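Side-chain contacts in multi-copper Oxidase CueO (Ochrobactrum, PDB 6EVG), which probably oxidises phenolic substrates, including lignin model compounds and lignosulfonate, as a laccase-like multicopper oxidase that passes electrons to dioxygen: residues Leu90-Leu95 and Ile100-Pro105; Arg478-Val481 and Pro485-Phe488. One frame throughout, in Å; residues are numbered along the deposited sequence.

Contact 1. Residues Leu90-Leu95 and Ile100-Pro105. With EDO (1,2-ethanediol), chain C.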
# COMPACT_ATOMS: atom_id res chain seq x y z
N LEU A 90 2.79 -6.01 -12.58
CA LEU A 90 2.64 -6.02 -11.11
C LEU A 90 3.95 -5.56 -10.49
O LEU A 90 5.02 -6.11 -10.81
CB LEU A 90 2.24 -7.38 -10.55
CG LEU A 90 0.86 -7.86 -10.97
CD1 LEU A 90 0.60 -9.28 -10.52
CD2 LEU A 90 -0.26 -6.96 -10.44
N HIS A 91 3.87 -4.56 -9.61
CA HIS A 91 4.95 -4.15 -8.73
C HIS A 91 4.80 -4.87 -7.39
O HIS A 91 3.72 -4.84 -6.80
CB HIS A 91 4.91 -2.60 -8.54
CG HIS A 91 5.68 -2.04 -7.40
ND1 HIS A 91 6.98 -2.36 -7.12
CD2 HIS A 91 5.31 -1.10 -6.48
CE1 HIS A 91 7.36 -1.66 -6.03
NE2 HIS A 91 6.36 -0.88 -5.65
N TRP A 92 5.88 -5.51 -6.96
CA TRP A 92 5.92 -6.27 -5.71
C TRP A 92 6.26 -5.25 -4.60
O TRP A 92 7.43 -5.06 -4.23
CB TRP A 92 6.93 -7.41 -5.79
CG TRP A 92 6.86 -8.26 -7.00
CD1 TRP A 92 7.86 -8.43 -7.89
CD2 TRP A 92 5.76 -9.07 -7.45
NE1 TRP A 92 7.47 -9.26 -8.91
CE2 TRP A 92 6.17 -9.66 -8.69
CE3 TRP A 92 4.48 -9.35 -6.97
CZ2 TRP A 92 5.33 -10.50 -9.41
CZ3 TRP A 92 3.65 -10.17 -7.70
CH2 TRP A 92 4.08 -10.74 -8.92
N HIS A 93 5.22 -4.59 -4.13
CA HIS A 93 5.28 -3.42 -3.22
C HIS A 93 5.57 -3.90 -1.79
O HIS A 93 4.67 -4.33 -1.08
CB HIS A 93 3.97 -2.67 -3.36
CG HIS A 93 3.92 -1.32 -2.73
ND1 HIS A 93 3.19 -0.29 -3.33
CD2 HIS A 93 4.42 -0.88 -1.55
CE1 HIS A 93 3.25 0.75 -2.51
NE2 HIS A 93 3.97 0.43 -1.43
N GLY A 94 6.85 -3.82 -1.43
CA GLY A 94 7.35 -4.31 -0.17
C GLY A 94 8.21 -5.53 -0.23
O GLY A 94 8.91 -5.88 0.72
N LEU A 95 8.21 -6.22 -1.38
CA LEU A 95 9.08 -7.37 -1.55
C LEU A 95 10.49 -6.92 -1.87
O LEU A 95 10.69 -5.89 -2.53
CB LEU A 95 8.54 -8.27 -2.70
CG LEU A 95 8.95 -9.72 -2.67
CD1 LEU A 95 8.32 -10.42 -1.43
CD2 LEU A 95 8.54 -10.42 -3.94
N ILE A 100 15.27 -6.24 -11.88
CA ILE A 100 14.94 -7.13 -13.00
C ILE A 100 13.82 -8.11 -12.67
O ILE A 100 13.31 -8.75 -13.58
CB ILE A 100 16.20 -7.92 -13.46
CG1 ILE A 100 16.81 -8.78 -12.38
CG2 ILE A 100 17.15 -6.95 -14.19
CD1 ILE A 100 17.78 -9.85 -12.93
N LEU A 101 13.45 -8.28 -11.39
CA LEU A 101 12.36 -9.17 -10.98
C LEU A 101 11.07 -8.42 -10.65
O LEU A 101 10.09 -9.07 -10.23
CB LEU A 101 12.76 -10.03 -9.80
CG LEU A 101 14.04 -10.81 -9.97
CD1 LEU A 101 14.36 -11.66 -8.77
CD2 LEU A 101 14.06 -11.65 -11.19
N ASP A 102 11.07 -7.09 -10.84
CA ASP A 102 9.90 -6.27 -10.49
C ASP A 102 9.26 -5.70 -11.73
O ASP A 102 9.90 -5.62 -12.78
CB ASP A 102 10.36 -5.16 -9.54
CG ASP A 102 9.24 -4.59 -8.65
OD1 ASP A 102 8.11 -5.09 -8.72
OD2 ASP A 102 9.54 -3.62 -7.92
N GLY A 103 7.99 -5.34 -11.62
CA GLY A 103 7.22 -4.85 -12.76
C GLY A 103 7.05 -3.33 -12.76
O GLY A 103 6.87 -2.71 -11.70
N GLY A 104 7.01 -2.77 -13.94
CA GLY A 104 6.80 -1.35 -14.13
C GLY A 104 6.78 -1.00 -15.60
O GLY A 104 6.75 -1.87 -16.45
N PRO A 105 6.82 0.30 -15.91
CA PRO A 105 6.56 0.72 -17.32
C PRO A 105 7.67 0.35 -18.30
O PRO A 105 7.43 0.49 -19.50
CB PRO A 105 6.40 2.24 -17.20
CG PRO A 105 7.12 2.57 -15.96
CD PRO A 105 6.94 1.43 -14.99
C1 EDO C . 10.26 -1.41 -10.52
O1 EDO C . 10.10 -1.21 -9.11
C2 EDO C . 9.53 -0.50 -11.41
O2 EDO C . 8.15 -0.36 -11.00
O HOH W 1 10.02 -4.42 -5.27

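Contact 2. Residues Arg478-Val481 and Pro485-Phe488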
# COMPACT_ATOMS: atom_id res chain seq x y z
N ARG A 478 18.99 -2.77 -2.85
CA ARG A 478 18.68 -3.61 -4.01
C ARG A 478 19.18 -2.97 -5.32
O ARG A 478 19.17 -1.76 -5.47
CB ARG A 478 17.18 -3.85 -4.09
CG ARG A 478 16.73 -4.89 -3.07
CD ARG A 478 15.32 -4.64 -2.71
NE ARG A 478 15.22 -3.75 -1.59
CZ ARG A 478 14.11 -3.23 -1.02
NH1 ARG A 478 12.88 -3.31 -1.47
NH2 ARG A 478 14.34 -2.54 0.07
N GLU A 479 19.62 -3.82 -6.22
CA GLU A 479 20.23 -3.34 -7.47
C GLU A 479 19.21 -2.96 -8.52
O GLU A 479 18.25 -3.73 -8.79
CB GLU A 479 21.14 -4.39 -8.05
CG GLU A 479 21.88 -3.92 -9.31
CD GLU A 479 23.05 -4.80 -9.60
OE1 GLU A 479 22.91 -5.95 -10.10
OE2 GLU A 479 24.18 -4.37 -9.32
N ALA A 480 19.44 -1.78 -9.12
CA ALA A 480 18.65 -1.31 -10.25
C ALA A 480 19.62 -1.09 -11.38
O ALA A 480 20.48 -0.25 -11.32
CB ALA A 480 17.88 -0.04 -9.99
N VAL A 481 19.42 -1.88 -12.43
CA VAL A 481 20.17 -1.75 -13.68
C VAL A 481 19.47 -0.70 -14.60
O VAL A 481 18.29 -0.38 -14.52
CB VAL A 481 20.38 -3.12 -14.38
CG1 VAL A 481 21.21 -4.05 -13.51
CG2 VAL A 481 19.04 -3.79 -14.76
N PRO A 485 15.12 0.67 -14.27
CA PRO A 485 15.31 1.55 -13.11
C PRO A 485 14.26 1.31 -12.04
O PRO A 485 13.12 0.91 -12.32
CB PRO A 485 15.18 2.94 -13.69
CG PRO A 485 14.37 2.76 -14.91
CD PRO A 485 14.72 1.42 -15.46
N PHE A 486 14.63 1.59 -10.78
CA PHE A 486 13.62 1.72 -9.72
C PHE A 486 13.01 3.11 -9.78
O PHE A 486 13.49 3.97 -10.54
CB PHE A 486 14.25 1.40 -8.36
CG PHE A 486 14.38 -0.07 -8.02
CD1 PHE A 486 13.34 -0.95 -8.16
CD2 PHE A 486 15.57 -0.56 -7.47
CE1 PHE A 486 13.45 -2.28 -7.74
CE2 PHE A 486 15.70 -1.88 -7.11
CZ PHE A 486 14.62 -2.75 -7.23
N MET A 487 11.93 3.32 -9.10
CA MET A 487 11.17 4.54 -9.16
C MET A 487 10.87 5.05 -7.78
O MET A 487 10.82 4.28 -6.83
CB MET A 487 9.90 4.35 -9.96
CG MET A 487 10.32 3.79 -11.37
SD MET A 487 8.97 3.53 -12.46
CE MET A 487 8.98 5.02 -13.22
N PHE A 488 10.59 6.35 -7.69
CA PHE A 488 10.03 6.96 -6.50
C PHE A 488 8.99 7.95 -6.94
O PHE A 488 9.14 8.60 -7.99
CB PHE A 488 11.10 7.52 -5.57
CG PHE A 488 11.97 8.61 -6.15
CD1 PHE A 488 13.07 8.28 -6.91
CD2 PHE A 488 11.79 9.97 -5.86
CE1 PHE A 488 13.96 9.28 -7.39
CE2 PHE A 488 12.66 10.94 -6.35
CZ PHE A 488 13.75 10.59 -7.11

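Contact 1. Residues Leu90-Leu95 and Ile100-Pro105
The carboxylate of D102 gathers polar groups from both H91 and W92 on its two oxygens. OD1 takes the backbone N-H of W92 in a nearly straight bond, W92 N to D102 OD1 2.9 Å, met on the syn side. The amide of G103 reaches that oxygen from the opposite face, well above the carboxylate plane, with G103 N to D102 OD1 also 2.9 Å. OD2 serves the imidazole: H91 ND1 donates to D102 OD2 at 3.0 Å, close to the ring plane, and adds a weak bond to OD1. Ring and carboxylate are turned 34° against each other. In both side chains CG stands anti to the backbone N (chi1 163° in H91, -156° in D102), and this brings the two polar ends together.

The indole of W92 slides alongside the carboxylate in a nearly parallel plane. Its NE1 edge points past it to the backbone, where W92 NE1 bonds L101 O at 2.9 Å, in the planes of both ring and carbonyl though bent at the hydrogen. G103 packs so tightly that its CA lies 3.2 Å from L90 O in a CA-H...O contact, and a CB there would clash with that oxygen.

Ethanediol, probably from the crystallisation liquor, donates from O1 to D102 OD2 at 2.7 Å and from O2 to G103 O. Losing the D102 carboxylate to an alanine is likely to strip H91 ND1 and the backbone amides of W92 and G103 of their acceptor and to let the imidazole turn more freely. H91 NE2 bonds H437 NE2, and its ring stacks on H439. The H91-W92-H93-G94 sequence is the His-X-His-Gly motif that in multicopper oxidases supplies histidines to the trinuclear copper site, where D102 would probably sit in the second shell.

Contact 2. Residues Arg478-Val481 and Pro485-Phe488
The ring of F486 lies against the chain at R478, E479 and A480, and apolar and carbonyl contacts do the work, with no hydrogen bond between the two segments. The methyl of A480 comes obliquely to the ring's CD2 side, A480 CB to F486 CD2 3.5 Å. At the neighbouring corner the backbone takes over: E479 O is 3.6 Å from F486 CE2, also obliquely, whereas R478 O meets the ring at its edge and in its plane, 3.8 Å from F486 CE2. The aliphatic root of R478 touches the same corner, its CB 3.9 Å from F486 CE2. CG of F486 stands anti to its own carbonyl carbon (chi1 -82°), which swings the ring over to the loop although the CB itself does not point there. Beyond A480 the two chains run on to V481 and P485. V481 O lies 3.3 Å from P485 N, which has no hydrogen to give.

The loop joins strand 469-475 of one sheet to strand 486-490 of the other, a crossing between the two sheets of a cupredoxin beta-sandwich, and the second strand ends at C490, a ligand of the copper.

Further out, the side chain of F486 is also touched by S99 and by D102 of the 100-105 loop. Backbone bonds fix both sides: A480 pairs with T506 and F486 with F504 on strand 501-506, while E479 is held by S99. The arginine chain bends at chi3 (-91°) and carries its guanidinium away from the phenyl ring, to S442 OG and to a cation-pi contact with F96.

Overall arrangement
Contact 1 precedes contact 2 along the chain, the first within the N-terminal multicopper oxidase range and the second within the C-terminal one, yet their centres lie only 10 Å apart. Strand 91-93 is an outermost strand of one five-stranded sheet, and strand 486-490 sits inside another, so the pair spans the junction of the first and last cupredoxin domains. They touch directly: P105 packs on M487, I100 on V481, and F486 CE1 comes within 4.1 Å of D102 OD2. Such a junction is where multicopper oxidases build the trinuclear site, while strand 486-490 ends in C490, which binds the observed copper together with H434 and H495.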